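PDB 1VJN: Zn-dependent hydrolase of metallo-beta-lactamase superfamily TM0207 from Thermotoga maritima, which probably hydrolyses its substrate with the help of zinc, though the substrate is not known. Local coordinates for residues Thr31-Pro36 against Val48-Val53; Gly148-Gly153 against Phe181-Val186; Val168-His173 against Val215-Gln220. All blocks are in the same frame, centred on the assembly; numbering follows the deposited sequence.

Interaction 1 of 3, residues Thr31-Pro36 against Val48-Val53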
loop_
_atom_site.group_PDB
_atom_site.type_symbol
_atom_site.label_atom_id
_atom_site.label_comp_id
_atom_site.label_asym_id
_atom_site.label_seq_id
_atom_site.Cartn_x
_atom_site.Cartn_y
_atom_site.Cartn_z
ATOM N N THR A 31 8.933 11.956 3.131
ATOM C CA THR A 31 8.962 10.520 3.158
ATOM C C THR A 31 7.910 9.994 4.068
ATOM O O THR A 31 7.796 10.392 5.218
ATOM C CB THR A 31 10.368 10.049 3.650
ATOM O OG1 THR A 31 11.340 10.374 2.665
ATOM C CG2 THR A 31 10.451 8.540 3.760
ATOM N N ILE A 32 7.118 9.074 3.541
ATOM C CA ILE A 32 6.100 8.371 4.324
ATOM C C ILE A 32 6.511 6.906 4.419
ATOM O O ILE A 32 6.913 6.316 3.413
ATOM C CB ILE A 32 4.762 8.470 3.614
ATOM C CG1 ILE A 32 4.323 9.937 3.518
ATOM C CG2 ILE A 32 3.740 7.686 4.334
ATOM C CD1 ILE A 32 3.472 10.243 2.337
ATOM N N VAL A 33 6.461 6.338 5.613
ATOM C CA VAL A 33 6.681 4.910 5.803
ATOM C C VAL A 33 5.385 4.245 6.301
ATOM O O VAL A 33 4.765 4.678 7.286
ATOM C CB VAL A 33 7.877 4.615 6.731
ATOM C CG1 VAL A 33 8.093 3.057 6.874
ATOM C CG2 VAL A 33 9.141 5.260 6.199
ATOM N N THR A 34 4.922 3.241 5.574
ATOM C CA THR A 34 3.756 2.473 5.985
ATOM C C THR A 34 4.170 1.245 6.738
ATOM O O THR A 34 5.145 0.635 6.382
ATOM C CB THR A 34 2.959 1.993 4.807
ATOM O OG1 THR A 34 3.765 1.111 4.010
ATOM C CG2 THR A 34 2.646 3.179 3.907
ATOM N N ASP A 35 3.408 0.893 7.768
ATOM C CA ASP A 35 3.480 -0.402 8.422
ATOM C C ASP A 35 4.902 -0.963 8.614
ATOM O O ASP A 35 5.212 -2.047 8.082
ATOM C CB ASP A 35 2.671 -1.407 7.615
ATOM C CG ASP A 35 1.153 -1.182 7.688
ATOM O OD1 ASP A 35 0.680 -0.178 8.239
ATOM O OD2 ASP A 35 0.339 -2.001 7.213
ATOM N N PRO A 36 5.774 -0.267 9.350
ATOM C CA PRO A 36 7.127 -0.778 9.567
ATOM C C PRO A 36 7.100 -1.978 10.512
ATOM O O PRO A 36 6.121 -2.170 11.208
ATOM C CB PRO A 36 7.886 0.430 10.160
ATOM C CG PRO A 36 6.849 1.347 10.693
ATOM C CD PRO A 36 5.547 1.007 10.054
ATOM N N VAL A 48 15.670 4.123 7.186
ATOM C CA VAL A 48 15.066 5.281 6.489
ATOM C C VAL A 48 14.584 6.399 7.437
ATOM O O VAL A 48 14.129 6.105 8.543
ATOM C CB VAL A 48 13.936 4.765 5.544
ATOM C CG1 VAL A 48 12.727 5.717 5.469
ATOM C CG2 VAL A 48 14.514 4.475 4.139
ATOM N N THR A 49 14.702 7.660 6.973
ATOM C CA THR A 49 14.285 8.871 7.701
ATOM C C THR A 49 12.886 9.399 7.286
ATOM O O THR A 49 12.696 9.935 6.194
ATOM C CB THR A 49 15.311 10.011 7.507
ATOM O OG1 THR A 49 16.503 9.744 8.255
ATOM C CG2 THR A 49 14.819 11.316 8.127
ATOM N N ALA A 50 11.916 9.315 8.186
ATOM C CA ALA A 50 10.557 9.563 7.815
ATOM C C ALA A 50 10.011 10.868 8.395
ATOM O O ALA A 50 10.370 11.255 9.492
ATOM C CB ALA A 50 9.722 8.382 8.277
ATOM N N ASP A 51 9.081 11.485 7.652
ATOM C CA ASP A 51 8.201 12.577 8.103
ATOM C C ASP A 51 6.869 12.062 8.668
ATOM O O ASP A 51 6.272 12.644 9.577
ATOM C CB ASP A 51 7.907 13.474 6.905
ATOM C CG ASP A 51 9.183 14.026 6.295
ATOM O OD1 ASP A 51 9.834 14.812 6.994
ATOM O OD2 ASP A 51 9.641 13.691 5.180
ATOM N N VAL A 52 6.388 11.013 8.049
ATOM C CA VAL A 52 5.171 10.359 8.469
ATOM C C VAL A 52 5.374 8.846 8.535
ATOM O O VAL A 52 6.059 8.222 7.683
ATOM C CB VAL A 52 3.987 10.680 7.524
ATOM C CG1 VAL A 52 2.645 10.007 8.040
ATOM C CG2 VAL A 52 3.857 12.157 7.363
ATOM N N VAL A 53 4.764 8.260 9.562
ATOM C CA VAL A 53 4.603 6.824 9.625
ATOM C C VAL A 53 3.120 6.527 9.738
ATOM O O VAL A 53 2.443 7.053 10.634
ATOM C CB VAL A 53 5.362 6.200 10.824
ATOM C CG1 VAL A 53 5.031 4.732 10.968
ATOM C CG2 VAL A 53 6.852 6.373 10.680
#

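Interaction 2 of 3, residues Gly148-Gly153 against Phe181-Val186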
loop_
_atom_site.group_PDB
_atom_site.type_symbol
_atom_site.label_atom_id
_atom_site.label_comp_id
_atom_site.label_asym_id
_atom_site.label_seq_id
_atom_site.Cartn_x
_atom_site.Cartn_y
_atom_site.Cartn_z
ATOM N N GLY A 148 -5.238 -14.118 0.055
ATOM C CA GLY A 148 -6.519 -14.876 0.101
ATOM C C GLY A 148 -7.211 -15.450 1.349
ATOM O O GLY A 148 -8.431 -15.772 1.310
ATOM N N THR A 149 -6.506 -15.612 2.442
ATOM C CA THR A 149 -7.152 -16.209 3.646
ATOM C C THR A 149 -7.273 -15.143 4.740
ATOM O O THR A 149 -8.345 -14.887 5.273
ATOM C CB THR A 149 -6.254 -17.354 4.109
ATOM O OG1 THR A 149 -6.346 -18.398 3.149
ATOM C CG2 THR A 149 -6.713 -18.015 5.400
ATOM N N TYR A 150 -6.136 -14.509 5.029
ATOM C CA TYR A 150 -5.985 -13.457 6.038
ATOM C C TYR A 150 -6.369 -12.091 5.456
ATOM O O TYR A 150 -6.586 -11.136 6.186
ATOM C CB TYR A 150 -4.524 -13.424 6.494
ATOM C CG TYR A 150 -4.084 -14.809 6.822
ATOM C CD1 TYR A 150 -4.607 -15.471 7.930
ATOM C CD2 TYR A 150 -3.216 -15.508 5.978
ATOM C CE1 TYR A 150 -4.240 -16.782 8.223
ATOM C CE2 TYR A 150 -2.840 -16.804 6.258
ATOM C CZ TYR A 150 -3.353 -17.444 7.378
ATOM O OH TYR A 150 -2.992 -18.751 7.648
ATOM N N THR A 151 -6.398 -12.012 4.136
ATOM C CA THR A 151 -6.846 -10.837 3.404
ATOM C C THR A 151 -7.666 -11.321 2.249
ATOM O O THR A 151 -7.901 -12.507 2.082
ATOM C CB THR A 151 -5.635 -10.029 2.851
ATOM O OG1 THR A 151 -4.928 -10.792 1.847
ATOM C CG2 THR A 151 -4.581 -9.757 3.955
ATOM N N ILE A 152 -8.057 -10.397 1.400
ATOM C CA ILE A 152 -8.663 -10.738 0.137
ATOM C C ILE A 152 -7.690 -11.534 -0.707
ATOM O O ILE A 152 -6.474 -11.508 -0.470
ATOM C CB ILE A 152 -9.122 -9.486 -0.616
ATOM C CG1 ILE A 152 -8.028 -8.403 -0.690
ATOM C CG2 ILE A 152 -10.333 -8.877 0.084
ATOM C CD1 ILE A 152 -8.375 -7.223 -1.629
ATOM N N GLY A 153 -8.265 -12.248 -1.655
ATOM C CA GLY A 153 -7.576 -13.071 -2.608
ATOM C C GLY A 153 -7.469 -12.332 -3.919
ATOM O O GLY A 153 -7.879 -11.161 -4.028
ATOM N N PHE A 181 2.092 -20.465 4.709
ATOM C CA PHE A 181 0.896 -21.177 5.163
ATOM C C PHE A 181 -0.396 -20.438 4.819
ATOM O O PHE A 181 -0.619 -19.285 5.226
ATOM C CB PHE A 181 0.974 -21.468 6.666
ATOM C CG PHE A 181 0.030 -22.529 7.112
ATOM C CD1 PHE A 181 0.385 -23.858 7.069
ATOM C CD2 PHE A 181 -1.240 -22.183 7.566
ATOM C CE1 PHE A 181 -0.512 -24.841 7.457
ATOM C CE2 PHE A 181 -2.148 -23.168 7.963
ATOM C CZ PHE A 181 -1.782 -24.481 7.907
ATOM N N ASN A 182 -1.228 -21.102 4.029
ATOM C CA ASN A 182 -2.464 -20.517 3.537
ATOM C C ASN A 182 -2.303 -19.186 2.866
ATOM O O ASN A 182 -3.147 -18.284 3.059
ATOM C CB ASN A 182 -3.472 -20.336 4.680
ATOM C CG ASN A 182 -4.228 -21.565 4.966
ATOM O OD1 ASN A 182 -4.389 -22.433 4.102
ATOM N ND2 ASN A 182 -4.728 -21.657 6.171
ATOM N N LEU A 183 -1.240 -19.024 2.089
ATOM C CA LEU A 183 -1.092 -17.820 1.291
ATOM C C LEU A 183 -0.903 -18.220 -0.168
ATOM O O LEU A 183 -0.066 -19.042 -0.458
ATOM C CB LEU A 183 0.124 -17.051 1.724
ATOM C CG LEU A 183 0.107 -16.281 3.012
ATOM C CD1 LEU A 183 1.436 -15.574 3.124
ATOM C CD2 LEU A 183 -1.058 -15.284 3.005
ATOM N N LEU A 184 -1.655 -17.607 -1.074
ATOM C CA LEU A 184 -1.545 -17.919 -2.489
ATOM C C LEU A 184 -0.335 -17.223 -3.096
ATOM O O LEU A 184 0.095 -16.170 -2.617
ATOM C CB LEU A 184 -2.810 -17.483 -3.217
ATOM C CG LEU A 184 -4.101 -18.206 -2.807
ATOM C CD1 LEU A 184 -5.338 -17.499 -3.345
ATOM C CD2 LEU A 184 -4.088 -19.702 -3.236
ATOM N N PRO A 185 0.224 -17.807 -4.152
ATOM C CA PRO A 185 1.298 -17.166 -4.874
ATOM C C PRO A 185 0.813 -15.909 -5.619
ATOM O O PRO A 185 -0.346 -15.826 -5.970
ATOM C CB PRO A 185 1.744 -18.239 -5.852
ATOM C CG PRO A 185 0.551 -19.054 -6.064
ATOM C CD PRO A 185 -0.110 -19.130 -4.724
ATOM N N VAL A 186 1.722 -14.956 -5.843
ATOM C CA VAL A 186 1.417 -13.769 -6.617
ATOM C C VAL A 186 0.990 -14.148 -8.048
ATOM O O VAL A 186 0.213 -13.451 -8.671
ATOM C CB VAL A 186 2.628 -12.753 -6.617
ATOM C CG1 VAL A 186 3.788 -13.219 -7.433
ATOM C CG2 VAL A 186 2.143 -11.411 -7.113
HETATM O O HOH W 1 -5.197 -18.102 0.670
#

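Interaction 3 of 3, residues Val168-His173 against Val215-Gln220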
loop_
_atom_site.group_PDB
_atom_site.type_symbol
_atom_site.label_atom_id
_atom_site.label_comp_id
_atom_site.label_asym_id
_atom_site.label_seq_id
_atom_site.Cartn_x
_atom_site.Cartn_y
_atom_site.Cartn_z
ATOM N N VAL A 168 -1.317 1.932 -11.664
ATOM C CA VAL A 168 -0.244 1.092 -11.181
ATOM C C VAL A 168 -0.787 0.308 -10.037
ATOM O O VAL A 168 -1.330 0.881 -9.091
ATOM C CB VAL A 168 0.954 1.881 -10.708
ATOM C CG1 VAL A 168 1.980 0.954 -10.001
ATOM C CG2 VAL A 168 1.599 2.588 -11.894
ATOM N N ILE A 169 -0.686 -1.016 -10.142
ATOM C CA ILE A 169 -1.125 -1.922 -9.099
ATOM C C ILE A 169 0.053 -2.746 -8.543
ATOM O O ILE A 169 0.710 -3.482 -9.301
ATOM C CB ILE A 169 -2.188 -2.891 -9.656
ATOM C CG1 ILE A 169 -3.477 -2.160 -10.050
ATOM C CG2 ILE A 169 -2.487 -3.919 -8.610
ATOM C CD1 ILE A 169 -4.407 -2.962 -10.983
ATOM N N ILE A 170 0.305 -2.660 -7.235
ATOM C CA ILE A 170 1.385 -3.409 -6.659
ATOM C C ILE A 170 0.795 -4.393 -5.658
ATOM O O ILE A 170 0.245 -3.969 -4.628
ATOM C CB ILE A 170 2.426 -2.468 -5.997
ATOM C CG1 ILE A 170 3.041 -1.491 -7.024
ATOM C CG2 ILE A 170 3.503 -3.261 -5.280
ATOM C CD1 ILE A 170 3.631 -0.217 -6.445
ATOM N N PRO A 171 0.871 -5.704 -5.958
ATOM C CA PRO A 171 0.357 -6.722 -5.004
ATOM C C PRO A 171 1.276 -6.875 -3.769
ATOM O O PRO A 171 2.507 -6.627 -3.830
ATOM C CB PRO A 171 0.379 -8.033 -5.814
ATOM C CG PRO A 171 1.483 -7.815 -6.879
ATOM C CD PRO A 171 1.445 -6.318 -7.194
HETATM N N MSE A 172 0.705 -7.296 -2.662
HETATM C CA MSE A 172 1.525 -7.629 -1.505
HETATM C C MSE A 172 0.804 -8.734 -0.780
HETATM O O MSE A 172 -0.272 -9.137 -1.216
HETATM C CB MSE A 172 1.728 -6.422 -0.593
HETATM C CG MSE A 172 0.433 -5.764 -0.182
HETATM SE SE MSE A 172 0.666 -4.033 0.814
HETATM C CE MSE A 172 -1.260 -3.715 1.127
ATOM N N HIS A 173 1.421 -9.233 0.293
ATOM C CA HIS A 173 0.775 -10.187 1.214
ATOM C C HIS A 173 0.507 -11.510 0.473
ATOM O O HIS A 173 -0.614 -11.996 0.495
ATOM C CB HIS A 173 -0.591 -9.676 1.757
ATOM C CG HIS A 173 -0.506 -8.665 2.854
ATOM N ND1 HIS A 173 -0.957 -7.364 2.704
ATOM C CD2 HIS A 173 -0.091 -8.772 4.137
ATOM C CE1 HIS A 173 -0.793 -6.707 3.837
ATOM N NE2 HIS A 173 -0.256 -7.534 4.719
ATOM N N VAL A 215 2.707 -4.158 -11.231
ATOM C CA VAL A 215 4.142 -4.138 -10.950
ATOM C C VAL A 215 4.408 -4.985 -9.720
ATOM O O VAL A 215 3.909 -4.666 -8.627
ATOM C CB VAL A 215 4.664 -2.723 -10.708
ATOM C CG1 VAL A 215 6.153 -2.751 -10.248
ATOM C CG2 VAL A 215 4.519 -1.895 -11.960
ATOM N N VAL A 216 5.207 -6.031 -9.914
ATOM C CA VAL A 216 5.623 -6.950 -8.877
ATOM C C VAL A 216 7.014 -6.519 -8.430
ATOM O O VAL A 216 7.963 -6.541 -9.214
ATOM C CB VAL A 216 5.703 -8.412 -9.395
ATOM C CG1 VAL A 216 6.025 -9.370 -8.260
ATOM C CG2 VAL A 216 4.418 -8.817 -10.028
HETATM N N MSE A 217 7.124 -6.102 -7.185
HETATM C CA MSE A 217 8.403 -5.692 -6.589
HETATM C C MSE A 217 9.009 -6.878 -5.865
HETATM O O MSE A 217 8.354 -7.885 -5.671
HETATM C CB MSE A 217 8.182 -4.527 -5.614
HETATM C CG MSE A 217 7.344 -3.420 -6.218
HETATM SE SE MSE A 217 7.352 -1.684 -5.272
HETATM C CE MSE A 217 9.298 -1.248 -5.369
ATOM N N GLU A 218 10.270 -6.725 -5.481
ATOM C CA GLU A 218 11.089 -7.769 -4.871
ATOM C C GLU A 218 12.062 -7.126 -3.890
ATOM O O GLU A 218 12.717 -6.155 -4.236
ATOM C CB GLU A 218 11.902 -8.518 -5.945
ATOM C CG GLU A 218 12.685 -9.692 -5.388
ATOM C CD GLU A 218 13.824 -10.142 -6.286
ATOM O OE1 GLU A 218 13.536 -10.604 -7.413
ATOM O OE2 GLU A 218 15.002 -10.049 -5.848
ATOM N N VAL A 219 12.159 -7.655 -2.673
ATOM C CA VAL A 219 13.035 -7.059 -1.662
ATOM C C VAL A 219 14.474 -7.429 -2.009
ATOM O O VAL A 219 14.781 -8.597 -2.199
ATOM C CB VAL A 219 12.687 -7.496 -0.213
ATOM C CG1 VAL A 219 13.578 -6.772 0.788
ATOM C CG2 VAL A 219 11.233 -7.216 0.104
ATOM N N GLN A 220 15.333 -6.403 -2.091
ATOM C CA GLN A 220 16.694 -6.507 -2.664
ATOM C C GLN A 220 16.798 -5.752 -4.006
ATOM O O GLN A 220 16.077 -6.049 -4.988
HETATM O O HOH W 2 4.913 -6.916 -5.400
#

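Interaction 1 of 3, residues Thr31-Pro36 against Val48-Val53
Asp51 holds CG anti to its carbonyl carbon (chi1 -58°), which turns the carboxylate back toward the start of the neighbouring strand. Val33 holds CG1 anti to the backbone N (chi1 -179°), and this puts CG2 on the side of Val48 and Ala50. The strand of Thr31-Thr34 runs parallel to Val52-Val53 in one of the two sheets of the metallo-hydrolase fold. Thr31 is gripped at both ends. Its N donates to Asp51 OD2 over 2.8 Å, on the anti lone pair of that oxygen. Thr31 O takes two donors in its carbonyl plane, Asp51 N at 3.0 Å and Val52 N at 3.2 Å. Thr31 CB lies 3.5 Å from Thr49 O, and its CG2 sits against the same oxygen and near Val48 CG1. Further along, Val33 N bonds to Val52 O at 2.8 Å, nearly straight at 169°. Val53 CA adds a C-H contact to Val33 O. On one face of the sheet Ile32 and Val52 lie side by side, pointing the same way, with Ile32 CG1 4.1 Å from Val52 CB. The other face carries Val33. Its CG2 meets Val48 CG1 at 3.7 Å and Ala50 CB at 3.8 Å, the valines crossing obliquely. Beyond the strand end, Pro36 CG rests on Val53 CG1. The Asp51 carboxylate appears to stand in for a backbone acceptor where the second segment is not yet strand. Its negative charge probably strengthens the bond from Thr31 N, and the two donors on Thr31 O fix the start of the parallel pairing.

Interaction 2 of 3, residues Gly148-Gly153 against Phe181-Val186
The Tyr150 ring has Thr149 CG2 over the centre of one face, 3.9 Å above the plane. At its edge, near the ring plane, lie Phe181 O and Leu183 CD2. The Phe181 ring receives Tyr150 OH at its edge, near CD2. The Asn182 amide is tilted 48° to the tyrosine ring, and the two side chains cross at about a right angle. Tyr150 has CG anti to its carbonyl carbon (chi1 -49°), which lays the ring alongside Phe181-Leu183. The tip of the ring does much of the touching: OH sits 3.4 Å from Asn182 CB. A weak hydrogen bond of 3.4 Å from Tyr150 OH to Phe181 O is possible but not settled. At the flank of the ring, CD2 meets Leu183 CD2 at 3.7 Å. Thr149 joins the second loop through a water. Its OG1 donates to the water over 2.7 Å, and the water donates to Asn182 O over 3.2 Å. Gly148 CA faces Leu184 CD1. The contact joins the loop after strand 141-145 to the one before helix 187-190, at the protein surface. Ile152 O accepts from Gly148 N, which draws the first loop together, and also from the neighbouring Thr151 OG1. Between 148-153 and 181-186, edge and tip contacts of Tyr150 and one bridging water do most of the work; a Leu184-Gly147 backbone bond ties the loops beside them.

Interaction 3 of 3, residues Val168-His173 against Val215-Gln220
Ile169 O is the best-held polar atom across the contact, with a single grip from the second segment: Val215 N donates to it over 2.9 Å at 168°, in the carbonyl plane. The pair belongs to two neighbouring parallel strands, 168-172 and 213-216, in the larger mixed sheet of the metallo-hydrolase fold. The backbone of Ile169 is also bonded to Lys213, so the ladder continues before Val215. On the first segment, Val215 O meets carbon atoms rather than an N-H. Ile170 CA brings a C-H to it at 3.4 Å, and Pro171 CD lies 3.3 Å away. Proline has no N-H, so Pro171 cannot offer Val215 O the next backbone bond, and the direct pairing stops here. A water takes over. It donates to Pro171 O over 2.9 Å and accepts from Met217 N over 3.0 Å. The apolar side chains add a buried layer. Ile170 CG1 faces Val215 CB, and Val168 CG1 lies near Val215 CG2. On the other side of the sheet, Pro171 packs against Phe189 of helix 187-190, and Val216 against Leu190. Strand 141-145 pairs with the other edge of strand 168-172. Met217, a selenomethionine, has CG anti to its carbonyl carbon (chi1 -49°) and bends at chi3 (60°). It crosses Ile170 obliquely: its CG lies 4.0 Å from Ile170 CG2, and its SE is 4.2 Å from Ile170 CD1.

How the interactions relate
From the N terminus, interaction 1 comes first. It closes the loop, without helix or strand, between strands 30-34 and 52-54, in the sheet that holds the start of the chain. Interactions 2 and 3 follow and cross each other: 148-153, 168-173, 181-186, then 215-220. Interaction 2 joins two surface loops and closes a loop holding helix 154-163 and strand 168-172. Interaction 3, within the second sheet, closes one holding helix 187-190 and strands 197-198 and 202-205. These two touch directly, Val186 CG2 packing on Pro171 CG at 3.7 Å. Interactions 1 and 2 sit on opposite sides of the chain's centre, their centres about 26 Å apart. Interactions 1 and 3 do not touch.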